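Local atomic coordinates of actin-binding protein, cofilin/tropomyosin family protein, putative (Entamoeba histolytica, PDB entry 4LIZ), a protein that binds actin filaments and stabilises them, and may in this way contribute to phagocytosis and pseudopod formation. Residues V13-D18 with D41-G46; L60-Y65 with S99-D104. One frame throughout, in Å; residues are numbered along the deposited sequence.

Interaction 1 (V13-D18 with D41-G46); sequences VAEVID and DAKGKG. With NA (sodium ion), chain C.
Glu15 and Lys43 form a salt bridge that joins helix 10-17 to strand 37-44, an outermost strand of the sheet. Lys43 NZ donates a hydrogen bond to Glu15 OE1 at 2.8 Å. It meets the syn lone pair of OE1, the one on the side of OE2. The two side chains cross at about a right angle. The last three atoms of the lysine, CD, CE and NZ, gather at OE1, with Lys43 CE 3.5 Å from Glu15 OE1. Water 1 donates to Glu15 OE2 at 2.7 Å and has a weak link to Lys43 NZ, so both carboxylate oxygens have a partner.

The Glu15 chain runs extended beyond CG (chi2 -172°), and this carries the carboxylate out from the helix toward the strand. The Lys43 chain bends at chi3 (71°), which turns its end toward Glu15 OE1. Lys43 also packs on Val24, and the backbone of Gly44 is hydrogen-bonded to Glu25 and Phe26.

The backbone of Glu15 has a second task. Glu15 O binds the sodium ion at 2.3 Å and Asp18 O binds it at 2.6 Å. Water 2, Asn21 O and Val24 O complete the five ligands. Asp18 is the first residue to leave the helical conformation, and Asp18 N still bonds to Ala14 O at 2.9 Å. The arrangement is a surface salt bridge beside a sodium site built from the carbonyls of a helix C-terminal end and the loop after it, within the ADF-homology fold.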
loop_
_atom_site.group_PDB
_atom_site.type_symbol
_atom_site.label_atom_id
_atom_site.label_comp_id
_atom_site.label_asym_id
_atom_site.label_seq_id
_atom_site.Cartn_x
_atom_site.Cartn_y
_atom_site.Cartn_z
ATOM N N VAL A 13 0.901 4.898 8.744
ATOM C CA VAL A 13 0.588 5.802 7.643
ATOM C C VAL A 13 1.138 7.237 7.938
ATOM O O VAL A 13 1.788 7.794 7.121
ATOM C CB VAL A 13 -0.965 5.749 7.399
ATOM C CG1 VAL A 13 -1.383 6.901 6.465
ATOM C CG2 VAL A 13 -1.350 4.389 6.807
ATOM N N ALA A 14 0.881 7.651 9.168
ATOM C CA ALA A 14 1.402 8.947 9.565
ATOM C C ALA A 14 2.957 8.990 9.529
ATOM O O ALA A 14 3.581 9.975 9.162
ATOM C CB ALA A 14 0.943 9.299 10.951
ATOM N N GLU A 15 3.571 7.842 9.933
ATOM C CA GLU A 15 5.017 7.726 9.873
ATOM C C GLU A 15 5.568 7.913 8.450
ATOM O O GLU A 15 6.577 8.530 8.192
ATOM C CB GLU A 15 5.511 6.452 10.518
ATOM C CG GLU A 15 5.219 6.344 12.001
ATOM C CD GLU A 15 5.897 5.160 12.571
ATOM O OE1 GLU A 15 5.374 4.053 12.549
ATOM O OE2 GLU A 15 7.003 5.344 13.116
ATOM N N VAL A 16 4.902 7.200 7.483
ATOM C CA VAL A 16 5.300 7.359 6.085
ATOM C C VAL A 16 5.183 8.798 5.600
ATOM O O VAL A 16 6.143 9.289 5.051
ATOM C CB VAL A 16 4.479 6.367 5.206
ATOM C CG1 VAL A 16 4.694 6.715 3.745
ATOM C CG2 VAL A 16 4.738 4.912 5.457
ATOM N N ILE A 17 4.071 9.426 5.880
ATOM C CA ILE A 17 3.834 10.781 5.483
ATOM C C ILE A 17 4.820 11.773 6.125
ATOM O O ILE A 17 5.213 12.685 5.502
ATOM C CB ILE A 17 2.393 11.186 5.731
ATOM C CG1 ILE A 17 1.460 10.337 4.887
ATOM C CG2 ILE A 17 2.175 12.633 5.366
ATOM C CD1 ILE A 17 0.033 10.500 5.261
ATOM N N ASP A 18 5.195 11.527 7.363
ATOM C CA ASP A 18 6.022 12.462 8.101
ATOM C C ASP A 18 7.398 12.522 7.483
ATOM O O ASP A 18 8.151 11.646 7.576
ATOM C CB ASP A 18 6.106 11.945 9.545
ATOM C CG ASP A 18 6.834 12.872 10.497
ATOM O OD1 ASP A 18 7.309 13.900 10.110
ATOM O OD2 ASP A 18 6.880 12.465 11.635
ATOM N N ASP A 41 2.964 -6.117 8.589
ATOM C CA ASP A 41 3.891 -7.126 8.101
ATOM C C ASP A 41 5.322 -6.638 7.944
ATOM O O ASP A 41 6.226 -7.330 8.213
ATOM C CB ASP A 41 3.410 -7.700 6.753
ATOM C CG ASP A 41 2.217 -8.631 6.879
ATOM O OD1 ASP A 41 1.845 -9.009 7.962
ATOM O OD2 ASP A 41 1.674 -8.941 5.829
ATOM N N ALA A 42 5.492 -5.429 7.474
ATOM C CA ALA A 42 6.793 -4.840 7.327
ATOM C C ALA A 42 6.713 -3.291 7.399
ATOM O O ALA A 42 5.742 -2.740 7.023
ATOM C CB ALA A 42 7.388 -5.265 6.010
ATOM N N LYS A 43 7.769 -2.632 7.856
ATOM C CA LYS A 43 7.796 -1.235 7.963
ATOM C C LYS A 43 9.212 -0.791 8.071
ATOM O O LYS A 43 10.002 -1.458 8.760
ATOM C CB LYS A 43 7.022 -0.824 9.195
ATOM C CG LYS A 43 6.838 0.666 9.259
ATOM C CD LYS A 43 6.060 1.087 10.520
ATOM C CE LYS A 43 6.848 0.941 11.883
ATOM N NZ LYS A 43 6.076 1.432 13.075
ATOM N N GLY A 44 9.569 0.226 7.318
ATOM C CA GLY A 44 10.957 0.718 7.346
ATOM C C GLY A 44 11.324 1.634 6.278
ATOM O O GLY A 44 10.468 2.332 5.672
ATOM N N LYS A 45 12.629 1.739 5.999
ATOM C CA LYS A 45 13.151 2.533 4.969
ATOM C C LYS A 45 13.052 1.795 3.639
ATOM O O LYS A 45 13.239 0.572 3.665
ATOM C CB LYS A 45 14.641 2.911 5.275
ATOM C CG LYS A 45 14.712 4.044 6.274
ATOM C CD LYS A 45 16.164 4.552 6.362
ATOM C CE LYS A 45 16.459 5.608 5.272
ATOM N NZ LYS A 45 15.737 6.952 5.235
ATOM N N GLY A 46 12.784 2.507 2.577
ATOM C CA GLY A 46 12.670 1.831 1.294
ATOM C C GLY A 46 11.428 2.307 0.576
ATOM O O GLY A 46 10.784 3.285 0.913
HETATM NA NA NA C . 8.445 9.104 6.971
HETATM O O HOH W 1 8.706 3.473 14.029
HETATM O O HOH W 2 9.855 10.130 5.371
#

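Interaction 2 (L60-Y65 with S99-D104); sequences LQFAYY and SILKGD
Phe62 extends its ring from strand 60-69 and overlaps Leu101 and Lys102 of helix 92-108. This is the helix-on-sheet packing of the ADF-homology fold, in which helices cover the faces of a central mixed sheet. Strand 60-69 is the middle strand, between 26-32 and 76-85, and the contact is buried.

The contact is apolar, with no hydrogen bond between the segments. Phe62 has CG anti to its carbonyl carbon (chi1 -59°), and the ring reaches the helix with its outer atoms. Leu101 CD2 meets the edge of the Phe62 ring, near its plane. Leu101 CG is 3.9 Å from both Phe62 CE1 and Phe62 CZ, so the branch point of the leucine also takes part. With CG anti to the backbone N (chi1 176°), Leu101 places CG and CD2 against these two ring atoms.

Lys102 contributes CA and CB. They lie near Phe62 CE2, at 3.8 and 4.0 Å, while the far end of the lysine leads away from the strand. The backbones stay well apart: the nearest CA atoms, of Phe62 and Lys102, are 8.3 Å from each other.

Met98 and Val105 of the same helix and Phe81 of strand 76-85 also touch Phe62. Leu101 in turn packs on Ser2 and Phe4. The closest approach to the leucine is Phe62 CE1 to Leu101 CD2, at 3.8 Å.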
loop_
_atom_site.group_PDB
_atom_site.type_symbol
_atom_site.label_atom_id
_atom_site.label_comp_id
_atom_site.label_asym_id
_atom_site.label_seq_id
_atom_site.Cartn_x
_atom_site.Cartn_y
_atom_site.Cartn_z
ATOM N N LEU A 60 -3.599 -11.784 1.282
ATOM C CA LEU A 60 -4.281 -10.479 1.020
ATOM C C LEU A 60 -3.511 -9.420 1.852
ATOM O O LEU A 60 -3.437 -9.559 3.070
ATOM C CB LEU A 60 -5.747 -10.592 1.491
ATOM C CG LEU A 60 -6.627 -9.507 0.904
ATOM C CD1 LEU A 60 -8.112 -9.578 1.380
ATOM C CD2 LEU A 60 -6.252 -8.197 1.399
ATOM N N GLN A 61 -2.994 -8.412 1.202
ATOM C CA GLN A 61 -2.166 -7.387 1.880
ATOM C C GLN A 61 -2.456 -6.010 1.344
ATOM O O GLN A 61 -3.112 -5.869 0.279
ATOM C CB GLN A 61 -0.691 -7.740 1.772
ATOM C CG GLN A 61 -0.243 -9.010 2.502
ATOM C CD GLN A 61 1.085 -9.499 2.047
ATOM O OE1 GLN A 61 1.255 -9.981 0.958
ATOM N NE2 GLN A 61 2.099 -9.211 2.864
ATOM N N PHE A 62 -2.007 -4.956 2.013
ATOM C CA PHE A 62 -2.019 -3.620 1.549
ATOM C C PHE A 62 -0.681 -2.972 1.695
ATOM O O PHE A 62 0.034 -3.405 2.623
ATOM C CB PHE A 62 -3.065 -2.757 2.276
ATOM C CG PHE A 62 -4.493 -3.289 2.142
ATOM C CD1 PHE A 62 -5.040 -4.125 3.074
ATOM C CD2 PHE A 62 -5.240 -2.852 1.076
ATOM C CE1 PHE A 62 -6.346 -4.684 2.902
ATOM C CE2 PHE A 62 -6.534 -3.315 0.967
ATOM C CZ PHE A 62 -7.042 -4.180 1.838
ATOM N N ALA A 63 -0.298 -2.029 0.945
ATOM C CA ALA A 63 0.941 -1.370 1.100
ATOM C C ALA A 63 0.800 0.075 0.838
ATOM O O ALA A 63 -0.044 0.578 0.056
ATOM C CB ALA A 63 2.065 -1.995 0.250
ATOM N N TYR A 64 1.685 0.893 1.415
ATOM C CA TYR A 64 1.702 2.305 1.296
ATOM C C TYR A 64 3.123 2.835 1.396
ATOM O O TYR A 64 3.797 2.477 2.356
ATOM C CB TYR A 64 0.808 2.921 2.417
ATOM C CG TYR A 64 0.658 4.420 2.349
ATOM C CD1 TYR A 64 -0.006 5.055 1.337
ATOM C CD2 TYR A 64 1.136 5.191 3.407
ATOM C CE1 TYR A 64 -0.216 6.424 1.328
ATOM C CE2 TYR A 64 0.925 6.594 3.435
ATOM C CZ TYR A 64 0.256 7.182 2.387
ATOM O OH TYR A 64 -0.071 8.573 2.400
ATOM N N TYR A 65 3.598 3.593 0.432
ATOM C CA TYR A 65 4.953 4.109 0.460
ATOM C C TYR A 65 5.075 5.494 -0.179
ATOM O O TYR A 65 4.259 5.899 -0.932
ATOM C CB TYR A 65 5.964 3.120 -0.176
ATOM C CG TYR A 65 5.890 2.925 -1.672
ATOM C CD1 TYR A 65 6.672 3.640 -2.519
ATOM C CD2 TYR A 65 5.029 2.008 -2.205
ATOM C CE1 TYR A 65 6.598 3.456 -3.874
ATOM C CE2 TYR A 65 4.964 1.800 -3.560
ATOM C CZ TYR A 65 5.748 2.541 -4.378
ATOM O OH TYR A 65 5.699 2.398 -5.719
ATOM N N SER A 99 -12.757 -5.699 -1.670
ATOM C CA SER A 99 -13.127 -4.379 -1.988
ATOM C C SER A 99 -13.708 -3.630 -0.777
ATOM O O SER A 99 -13.451 -2.412 -0.649
ATOM C CB SER A 99 -14.215 -4.313 -3.154
ATOM O OG SER A 99 -13.637 -4.721 -4.396
ATOM N N ILE A 100 -14.555 -4.248 0.020
ATOM C CA ILE A 100 -15.181 -3.564 1.175
ATOM C C ILE A 100 -14.020 -3.223 2.193
ATOM O O ILE A 100 -14.010 -2.102 2.742
ATOM C CB ILE A 100 -16.323 -4.331 1.801
ATOM C CG1 ILE A 100 -17.120 -3.459 2.704
ATOM C CG2 ILE A 100 -15.939 -5.620 2.387
ATOM C CD1 ILE A 100 -18.424 -4.038 3.133
ATOM N N LEU A 101 -13.063 -4.141 2.346
ATOM C CA LEU A 101 -11.955 -3.879 3.312
ATOM C C LEU A 101 -11.139 -2.737 2.738
ATOM O O LEU A 101 -10.709 -1.817 3.472
ATOM C CB LEU A 101 -11.182 -5.088 3.459
ATOM C CG LEU A 101 -9.905 -4.991 4.356
ATOM C CD1 LEU A 101 -10.238 -4.402 5.699
ATOM C CD2 LEU A 101 -9.310 -6.364 4.484
ATOM N N LYS A 102 -10.780 -2.747 1.473
ATOM C CA LYS A 102 -10.020 -1.702 0.779
ATOM C C LYS A 102 -10.662 -0.329 0.991
ATOM O O LYS A 102 -9.973 0.654 1.213
ATOM C CB LYS A 102 -9.936 -2.055 -0.715
ATOM C CG LYS A 102 -9.176 -1.098 -1.530
ATOM C CD LYS A 102 -9.506 -1.336 -3.089
ATOM C CE LYS A 102 -9.191 -2.698 -3.554
ATOM N NZ LYS A 102 -9.372 -2.827 -5.020
ATOM N N GLY A 103 -11.997 -0.250 0.893
ATOM C CA GLY A 103 -12.671 0.998 1.074
ATOM C C GLY A 103 -12.432 1.528 2.478
ATOM O O GLY A 103 -12.212 2.756 2.656
ATOM N N ASP A 104 -12.533 0.672 3.470
ATOM C CA ASP A 104 -12.305 1.065 4.895
ATOM C C ASP A 104 -10.836 1.516 5.005
ATOM O O ASP A 104 -10.543 2.549 5.683
ATOM C CB ASP A 104 -12.582 -0.033 5.787
ATOM C CG ASP A 104 -14.081 -0.313 6.019
ATOM O OD1 ASP A 104 -14.923 0.454 5.539
ATOM O OD2 ASP A 104 -14.287 -1.254 6.755
#

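Overall arrangement
Both interactions reach the same five-stranded sheet, and their centres lie about 15 Å apart. Interaction 1 is a polar contact at the surface, at the edge strand 37-44. Interaction 2 is an apolar contact buried over the middle strand 60-69. Tyr64 joins them: its ring atom CE2 lies 3.8 Å from Val13 CG1 and 3.8 Å from Val16 CG1, so helix 10-17 rests on the strand that carries Phe62. A second link is polar, a probable hydrogen bond of 3.0 Å between Asp41 OD2 and Gln61 NE2. The sodium ion belongs to interaction 1. The F-loop, Asp71 to Arg76, probably important for stable binding to actin, leads from strand 60-69 into strand 76-85.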